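Local structure of designed helical repeat protein (Synthetic construct, 5CWD) at residues Phe52-Ala55 with Ala56-Ala60; Glu151-Lys154 with Ile155-Ala159. The protein has no known natural function, being a de novo designed helical repeat protein, probably made to explore repeat architectures by computation. All coordinates share one frame; numbering follows the deposited sequence.

Contact 1 of 2, residues Phe52-Ala55 with Ala56-Ala60; sequences FCEA and AARAA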
# COMPACT_ATOMS: atom_id res chain seq x y z
N PHE A 52 0.16 2.51 8.78
CA PHE A 52 -0.65 1.29 8.70
C PHE A 52 -0.86 0.88 7.24
O PHE A 52 -0.67 -0.28 6.88
CB PHE A 52 -2.00 1.50 9.38
CG PHE A 52 -2.79 0.23 9.56
CD1 PHE A 52 -3.51 -0.31 8.51
CD2 PHE A 52 -2.83 -0.41 10.79
CE1 PHE A 52 -4.24 -1.47 8.68
CE2 PHE A 52 -3.56 -1.57 10.96
CZ PHE A 52 -4.27 -2.10 9.91
N CYS A 53 -1.27 1.84 6.41
CA CYS A 53 -1.52 1.57 5.00
C CYS A 53 -0.25 1.15 4.27
O CYS A 53 -0.26 0.21 3.48
CB CYS A 53 -2.11 2.80 4.31
SG CYS A 53 -3.84 3.08 4.72
N GLU A 54 0.85 1.86 4.53
CA GLU A 54 2.12 1.50 3.93
C GLU A 54 2.56 0.10 4.37
O GLU A 54 2.97 -0.71 3.53
CB GLU A 54 3.19 2.54 4.28
CG GLU A 54 2.93 3.91 3.68
CD GLU A 54 4.06 4.89 3.93
OE1 GLU A 54 4.93 4.60 4.77
OE2 GLU A 54 4.07 5.96 3.27
N ALA A 55 2.45 -0.18 5.66
CA ALA A 55 2.75 -1.51 6.17
C ALA A 55 1.86 -2.56 5.51
O ALA A 55 2.31 -3.64 5.14
CB ALA A 55 2.60 -1.56 7.67
N ALA A 56 0.58 -2.22 5.37
CA ALA A 56 -0.40 -3.11 4.77
C ALA A 56 -0.05 -3.43 3.32
O ALA A 56 -0.12 -4.58 2.89
CB ALA A 56 -1.79 -2.50 4.85
N ALA A 57 0.32 -2.40 2.57
CA ALA A 57 0.76 -2.59 1.20
C ALA A 57 2.01 -3.46 1.17
O ALA A 57 2.11 -4.39 0.37
CB ALA A 57 1.03 -1.25 0.53
N ARG A 58 2.96 -3.15 2.04
CA ARG A 58 4.17 -3.95 2.17
C ARG A 58 3.84 -5.43 2.38
O ARG A 58 4.37 -6.30 1.69
CB ARG A 58 5.03 -3.44 3.33
CG ARG A 58 6.46 -3.13 2.95
CD ARG A 58 7.25 -2.60 4.13
NE ARG A 58 6.59 -1.45 4.76
CZ ARG A 58 6.54 -0.23 4.23
NH1 ARG A 58 7.10 0.01 3.05
NH2 ARG A 58 5.93 0.74 4.88
N ALA A 59 2.94 -5.69 3.32
CA ALA A 59 2.51 -7.05 3.62
C ALA A 59 1.86 -7.70 2.40
O ALA A 59 2.25 -8.80 1.99
CB ALA A 59 1.54 -7.06 4.78
N ALA A 60 0.87 -7.02 1.83
CA ALA A 60 0.17 -7.52 0.65
C ALA A 60 1.14 -7.83 -0.48
O ALA A 60 0.95 -8.78 -1.24
CB ALA A 60 -0.87 -6.53 0.19
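Glu54 and Arg58, one helical turn apart, run side by side in the same direction and form the polar edge of this stretch. They are its two partly exposed residues, the others that touch being buried, and their pairing is loose. The salt bridge from Glu54 OE1 to Arg58 NH2 is long at 4.0 Å, and although OE1 lies in the guanidinium plane at its edge, the carboxylate plane stands 88° from it. Glu54 OE2 has a second, weak and long ion pair with Arg100. The arginine chain bends at chi3 (-54°) and folds back over the turn before it, so that one face of the guanidinium lies over Glu54 O, which is displaced toward the rim of the group. The backbone bonds from Ala56 N to Phe52 O (2.8 Å), Ala57 N to Cys53 O, Arg58 N to Glu54 O and Ala59 N to Ala55 O run beneath both sides, so the contrast lies in the side chains. The buried sides carry mostly alanines, with Phe52 and Cys53 facing neighbouring helices, which is consistent with close approach of those helices. Phe52 reaches Ala14 and Ala15 of helix 4-20, where Ala55 meets Glu12 and Ala59 meets Arg16. On helix 66-83 Phe52 touches Val79, Ala60 touches Ala72, and Cys53 is joined by a disulfide to Cys76. Ala57 meets Phe94 and Ala98, which places helix 45-63 between helices 4-20 and 87-105, with helix 66-83 as its covalently linked partner.

Contact 2 of 2, residues Glu151-Lys154 with Ile155-Ala159; sequences EVEK and IAKKA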
# COMPACT_ATOMS: atom_id res chain seq x y z
N GLU A 151 19.56 -2.07 -12.48
CA GLU A 151 18.89 -3.34 -12.20
C GLU A 151 17.58 -3.10 -11.46
O GLU A 151 16.66 -3.92 -11.50
CB GLU A 151 19.81 -4.27 -11.40
CG GLU A 151 19.33 -5.72 -11.29
CD GLU A 151 19.59 -6.53 -12.55
OE1 GLU A 151 20.02 -5.95 -13.57
OE2 GLU A 151 19.37 -7.76 -12.52
N VAL A 152 17.49 -1.96 -10.77
CA VAL A 152 16.26 -1.54 -10.12
C VAL A 152 15.34 -0.87 -11.13
O VAL A 152 14.12 -1.06 -11.11
CB VAL A 152 16.54 -0.56 -8.96
CG1 VAL A 152 15.26 -0.25 -8.21
CG2 VAL A 152 17.58 -1.15 -8.01
N GLU A 153 15.94 -0.08 -12.01
CA GLU A 153 15.19 0.58 -13.08
C GLU A 153 14.48 -0.47 -13.93
O GLU A 153 13.39 -0.23 -14.45
CB GLU A 153 16.13 1.43 -13.94
CG GLU A 153 15.40 2.47 -14.78
CD GLU A 153 16.34 3.43 -15.49
OE1 GLU A 153 17.57 3.31 -15.30
OE2 GLU A 153 15.85 4.30 -16.24
N LYS A 154 15.11 -1.63 -14.07
CA LYS A 154 14.50 -2.75 -14.78
C LYS A 154 13.16 -3.17 -14.17
O LYS A 154 12.12 -3.07 -14.83
CB LYS A 154 15.46 -3.95 -14.81
CG LYS A 154 16.74 -3.69 -15.58
CD LYS A 154 17.38 -4.99 -16.05
CE LYS A 154 18.52 -4.71 -17.03
NZ LYS A 154 18.94 -5.93 -17.76
N ILE A 155 13.19 -3.64 -12.93
CA ILE A 155 11.97 -4.07 -12.25
C ILE A 155 10.99 -2.91 -12.14
O ILE A 155 9.77 -3.12 -12.17
CB ILE A 155 12.27 -4.65 -10.85
CG1 ILE A 155 11.00 -5.23 -10.21
CG2 ILE A 155 12.91 -3.61 -9.94
CD1 ILE A 155 10.55 -6.54 -10.82
N ALA A 156 11.51 -1.69 -12.02
CA ALA A 156 10.65 -0.51 -12.04
C ALA A 156 9.88 -0.43 -13.36
O ALA A 156 8.65 -0.25 -13.37
CB ALA A 156 11.47 0.74 -11.83
N LYS A 157 10.59 -0.55 -14.47
CA LYS A 157 9.96 -0.52 -15.79
C LYS A 157 9.00 -1.70 -15.97
O LYS A 157 7.92 -1.53 -16.54
CB LYS A 157 11.03 -0.52 -16.88
CG LYS A 157 11.74 0.83 -17.02
CD LYS A 157 12.87 0.79 -18.02
CE LYS A 157 13.50 2.17 -18.19
NZ LYS A 157 14.63 2.17 -19.16
N LYS A 158 9.39 -2.87 -15.49
CA LYS A 158 8.51 -4.03 -15.53
C LYS A 158 7.22 -3.74 -14.76
O LYS A 158 6.12 -4.04 -15.22
CB LYS A 158 9.19 -5.26 -14.94
CG LYS A 158 10.36 -5.78 -15.76
CD LYS A 158 11.08 -6.91 -15.03
CE LYS A 158 12.33 -7.36 -15.77
NZ LYS A 158 13.15 -8.29 -14.95
N ALA A 159 7.38 -3.15 -13.58
CA ALA A 159 6.24 -2.80 -12.75
C ALA A 159 5.33 -1.81 -13.48
O ALA A 159 4.11 -1.98 -13.52
CB ALA A 159 6.71 -2.22 -11.43
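Lys157 reaches back along the helix to Glu153, and its whole chain can be traced against that residue. CB lies 3.4 Å from both Glu153 O and Lys154 O. The first torsion (chi1 -74°) sets CG anti to the carbonyl carbon and beside the backbone N, from where it passes Glu153 O at 3.2 Å. CD draws off to 3.7 Å from Glu153 O; CE then passes the glutamate side chain, 3.9 Å from its CG and 3.7 Å from its OE2. NZ ends 3.8 Å from Glu153 OE2, a long salt bridge between two extended chains that slant across each other. Beneath it runs the backbone bond from Lys157 N to Glu153 O (2.8 Å). Replacing Glu153 with an alanine would probably leave the Lys157 ammonium without this acidic mate and its outer methylenes freer to swing. On another side of the helix the contact is apolar but loose, with Val152 CG1 4.5 Å from Ile155 CG2. Val152 and Ala156 both meet helix 129-147 at Ala144, while Lys157 also reaches Lys141 there. Because the Glu153 pair is long and the region only partly buried, its electrostatic contribution is likely to be modest, and the regular backbone bonds are the firmer link between the two turns.

Both contacts are i to i+4 pairings within single helices of one repeat architecture, in series along the chain. Contact 1 lies in helix 45-63, its centre about 5 Å from the centre of the chain; contact 2 lies in the last helix, 150-167, about 18 Å from it. Their centres are 21 Å apart and their nearest atoms about 13 Å apart, so neither touches the other. Each sets an acidic residue one turn before a basic one, but contact 1 is mostly buried, whereas contact 2 has three exposed residues among the eight that touch. Contact 1 also includes disulfide-bonded Cys53; Cys160, next after residues 151-159, makes the corresponding bond to Cys137.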